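Local coordinates for protein precorrin-6Y C5,15-methyltransferase (Decarboxylating) (Geobacter metallireducens, PDB 3E05) that probably methylates precorrin-6Y with S-adenosyl-methionine in cobalamin biosynthesis, the chain being the C-terminal domain of the longer, decarboxylating enzyme, at residues 106-111 with 129-134. Numbering follows the deposited sequence. Where two conformers were deposited one is given.
Sequences LPDPDR and DRRLKS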
ATOM      1  N   LEU D 106     -17.957 -34.311  -7.557  1.00 45.65           N
ATOM      2  CA  LEU D 106     -16.680 -33.884  -8.127  1.00 41.88           C
ATOM      3  C   LEU D 106     -15.555 -34.843  -7.747  1.00 36.59           C
ATOM      4  O   LEU D 106     -15.616 -35.465  -6.684  1.00 38.50           O
ATOM      5  CB  LEU D 106     -16.344 -32.467  -7.640  1.00 39.97           C
ATOM      6  CG  LEU D 106     -17.389 -31.360  -7.770  1.00 40.82           C
ATOM      7  CD1 LEU D 106     -16.853 -30.107  -7.105  1.00 38.50           C
ATOM      8  CD2 LEU D 106     -17.747 -31.073  -9.213  1.00 39.71           C
ATOM      9  N   PRO D 107     -14.523 -34.972  -8.607  1.00 38.36           N
ATOM     10  CA  PRO D 107     -13.337 -35.709  -8.174  1.00 37.56           C
ATOM     11  C   PRO D 107     -12.586 -34.949  -7.090  1.00 41.93           C
ATOM     12  O   PRO D 107     -12.717 -33.717  -6.998  1.00 38.62           O
ATOM     13  CB  PRO D 107     -12.477 -35.802  -9.439  1.00 39.05           C
ATOM     14  CG  PRO D 107     -13.019 -34.856 -10.383  1.00 37.28           C
ATOM     15  CD  PRO D 107     -14.407 -34.491  -9.996  1.00 37.11           C
ATOM     16  N   ASP D 108     -11.835 -35.689  -6.273  1.00 40.69           N
ATOM     17  CA  ASP D 108     -10.981 -35.108  -5.239  1.00 40.63           C
ATOM     18  C   ASP D 108     -10.024 -34.064  -5.813  1.00 38.51           C
ATOM     19  O   ASP D 108      -9.449 -34.262  -6.889  1.00 35.87           O
ATOM     20  CB  ASP D 108     -10.211 -36.192  -4.493  1.00 43.84           C
ATOM     21  CG  ASP D 108     -11.126 -37.140  -3.741  1.00 45.91           C
ATOM     22  OD1 ASP D 108     -12.358 -37.059  -3.924  1.00 43.07           O
ATOM     23  OD2 ASP D 108     -10.612 -37.969  -2.966  1.00 49.22           O
ATOM     24  N   PRO D 109      -9.904 -32.923  -5.117  1.00 36.98           N
ATOM     25  CA  PRO D 109      -9.116 -31.816  -5.648  1.00 33.71           C
ATOM     26  C   PRO D 109      -7.658 -31.819  -5.182  1.00 34.15           C
ATOM     27  O   PRO D 109      -7.349 -32.218  -4.056  1.00 32.49           O
ATOM     28  CB  PRO D 109      -9.852 -30.601  -5.103  1.00 34.80           C
ATOM     29  CG  PRO D 109     -10.376 -31.065  -3.740  1.00 34.44           C
ATOM     30  CD  PRO D 109     -10.518 -32.584  -3.814  1.00 35.12           C
ATOM     31  N   ASP D 110      -6.774 -31.400  -6.079  1.00 33.36           N
ATOM     32  CA  ASP D 110      -5.405 -31.090  -5.738  1.00 32.48           C
ATOM     33  C   ASP D 110      -5.325 -29.633  -5.267  1.00 32.70           C
ATOM     34  O   ASP D 110      -4.456 -29.285  -4.484  1.00 29.16           O
ATOM     35  CB  ASP D 110      -4.512 -31.242  -6.963  1.00 32.49           C
ATOM     36  CG  ASP D 110      -4.411 -32.690  -7.432  1.00 37.47           C
ATOM     37  OD1 ASP D 110      -3.788 -33.481  -6.714  1.00 36.31           O
ATOM     38  OD2 ASP D 110      -4.938 -33.012  -8.517  1.00 35.98           O
ATOM     39  N   ARG D 111      -6.217 -28.799  -5.794  1.00 28.44           N
ATOM     40  CA  ARG D 111      -6.124 -27.340  -5.650  1.00 29.46           C
ATOM     41  C   ARG D 111      -7.541 -26.817  -5.441  1.00 32.98           C
ATOM     42  O   ARG D 111      -8.456 -27.194  -6.171  1.00 31.23           O
ATOM     43  CB  ARG D 111      -5.498 -26.715  -6.908  1.00 25.24           C
ATOM     44  CG  ARG D 111      -4.071 -27.128  -7.217  1.00 31.69           C
ATOM     45  CD  ARG D 111      -3.131 -26.783  -6.076  1.00 26.82           C
ATOM     46  NE  ARG D 111      -1.730 -27.031  -6.398  1.00 32.38           N
ATOM     47  CZ  ARG D 111      -1.074 -28.156  -6.112  1.00 37.13           C
ATOM     48  NH1 ARG D 111      -1.686 -29.169  -5.501  1.00 31.92           N
ATOM     49  NH2 ARG D 111       0.202 -28.275  -6.456  1.00 38.78           N
ATOM     50  N   ASP D 129     -11.262 -29.856   3.271  1.00 37.47           N
ATOM     51  CA  ASP D 129     -10.201 -30.499   4.059  1.00 40.82           C
ATOM     52  C   ASP D 129     -10.305 -32.031   4.014  1.00 39.69           C
ATOM     53  O   ASP D 129      -9.292 -32.723   3.871  1.00 41.36           O
ATOM     54  CB  ASP D 129     -10.246 -29.990   5.507  1.00 37.52           C
ATOM     55  CG  ASP D 129      -9.355 -30.788   6.454  1.00 48.00           C
ATOM     56  OD1 ASP D 129      -8.110 -30.720   6.325  1.00 46.47           O
ATOM     57  OD2 ASP D 129      -9.908 -31.461   7.355  1.00 43.73           O
ATOM     58  N   ARG D 130     -11.530 -32.544   4.103  1.00 42.88           N
ATOM     59  CA  ARG D 130     -11.783 -33.987   4.034  1.00 45.16           C
ATOM     60  C   ARG D 130     -11.387 -34.584   2.690  1.00 43.80           C
ATOM     61  O   ARG D 130     -10.871 -35.705   2.622  1.00 46.69           O
ATOM     62  CB  ARG D 130     -13.250 -34.293   4.361  1.00 48.63           C
ATOM     63  CG  ARG D 130     -13.514 -34.294   5.852  1.00 57.84           C
ATOM     64  CD  ARG D 130     -14.900 -33.792   6.207  1.00 70.13           C
ATOM     65  NE  ARG D 130     -15.872 -34.888   6.387  1.00 79.81           N
ATOM     66  CZ  ARG D 130     -16.818 -34.912   7.340  1.00 85.03           C
ATOM     67  NH1 ARG D 130     -17.655 -35.953   7.415  1.00 86.54           N
ATOM     68  NH2 ARG D 130     -16.922 -33.910   8.227  1.00 84.97           N
ATOM     69  N   ARG D 131     -11.601 -33.812   1.634  1.00 37.56           N
ATOM     70  CA  ARG D 131     -11.381 -34.272   0.270  1.00 39.82           C
ATOM     71  C   ARG D 131      -9.983 -33.989  -0.293  1.00 41.31           C
ATOM     72  O   ARG D 131      -9.579 -34.635  -1.264  1.00 41.45           O
ATOM     73  CB  ARG D 131     -12.425 -33.648  -0.661  1.00 38.09           C
ATOM     74  CG  ARG D 131     -13.892 -33.911  -0.270  1.00 45.20           C
ATOM     75  CD  ARG D 131     -14.406 -35.298  -0.680  1.00 41.12           C
ATOM     76  NE  ARG D 131     -14.076 -35.636  -2.064  1.00 40.68           N
ATOM     77  CZ  ARG D 131     -14.757 -35.244  -3.135  1.00 37.54           C
ATOM     78  NH1 ARG D 131     -15.842 -34.492  -3.016  1.00 40.17           N
ATOM     79  NH2 ARG D 131     -14.347 -35.616  -4.339  1.00 37.67           N
ATOM     80  N   LEU D 132      -9.264 -33.019   0.287  1.00 38.54           N
ATOM     81  CA  LEU D 132      -8.046 -32.492  -0.346  1.00 35.79           C
ATOM     82  C   LEU D 132      -6.939 -33.532  -0.451  1.00 36.19           C
ATOM     83  O   LEU D 132      -6.574 -34.155   0.553  1.00 39.22           O
ATOM     84  CB  LEU D 132      -7.531 -31.239   0.382  1.00 36.36           C
ATOM     85  CG  LEU D 132      -6.463 -30.418  -0.364  1.00 35.81           C
ATOM     86  CD1 LEU D 132      -7.079 -29.637  -1.511  1.00 33.94           C
ATOM     87  CD2 LEU D 132      -5.704 -29.490   0.601  1.00 33.37           C
ATOM     88  N   LYS D 133      -6.422 -33.701  -1.671  1.00 36.45           N
ATOM     89  CA  LYS D 133      -5.370 -34.681  -1.947  0.50 37.88           C
ATOM     90  C   LYS D 133      -4.039 -34.332  -1.288  1.00 41.80           C
ATOM     91  O   LYS D 133      -3.831 -33.204  -0.835  1.00 39.26           O
ATOM     92  CB  LYS D 133      -5.197 -34.862  -3.456  0.50 36.08           C
ATOM     93  CG  LYS D 133      -6.411 -35.501  -4.131  0.50 29.98           C
ATOM     94  CD  LYS D 133      -6.357 -35.364  -5.641  0.50 24.74           C
ATOM     95  CE  LYS D 133      -5.413 -36.378  -6.285  0.50 32.12           C
ATOM     96  NZ  LYS D 133      -5.269 -36.138  -7.747  0.50 41.32           N
ATOM     97  N   SER D 134      -3.154 -35.329  -1.224  1.00 41.93           N
ATOM     98  CA  SER D 134      -1.812 -35.169  -0.694  1.00 43.46           C
ATOM     99  C   SER D 134      -1.081 -34.100  -1.501  1.00 40.33           C
ATOM    100  O   SER D 134      -1.252 -34.013  -2.719  1.00 38.40           O
ATOM    101  CB  SER D 134      -1.055 -36.497  -0.762  1.00 46.27           C
ATOM    102  OG  SER D 134       0.204 -36.380  -0.129  1.00 54.24           O
TER
HETATM  103  O   HOH W   1      -8.799 -37.286  -1.017  1.00 52.23           O
HETATM  104  O   HOH W   2      -1.730 -32.336  -5.189  1.00 40.79           O
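Arg131 crosses Asp108 at about a right angle and forms a salt bridge with its OD1. Arg131 NE donates a hydrogen bond to Asp108 OD1 at 2.9 Å; OD1 lies almost in the guanidinium plane, while NE stands well above the carboxylate plane, and the two planes are 63° apart. Arg131 NH2 also faces Asp108 OD1, at a separation too short to be trusted in detail, and gives a hydrogen bond of 2.7 Å to Leu106 O from above the carbonyl plane. Bends at chi2 (-80°) and chi3 (-47°) place CD and NE in turn, leaving the arginine chain far from extended. An alanine in place of Arg131 would probably leave the Asp108 carboxylate without its cationic mate and Leu106 O without this donor. Water 1 donates to Asp108 OD2 and to Arg131 O, tying the aspartate to the helix end as well. Pro109 CD packs 3.4 Å from Arg131 O, and Leu132 CD1 sits 3.6 Å from Pro109 O. In this Rossmann-like methyltransferase domain the loop leads into strand 111-114, and helix 121-131 returns the chain toward the neighbouring parallel strand 137-142. Just past that helix, Lys133 N donates a nearly straight hydrogen bond to Pro109 O at 3.0 Å. The lysine chain then runs past Asp108 O; in one of two conformers Lys133 NZ lies 3.2 Å from both Asp110 OD1 and Asp110 OD2, a weak salt bridge, doubtful in detail. Asp110 OD2 has a stronger partner in Val43 N, while water 2 donates to Asp110 OD1 and Ser134 O. Farther out, hydrogen bonds join Arg131 NH1 to Leu103 O, Trp45 NE1 to Pro107 O, and Arg111 NH2 to Arg37 O.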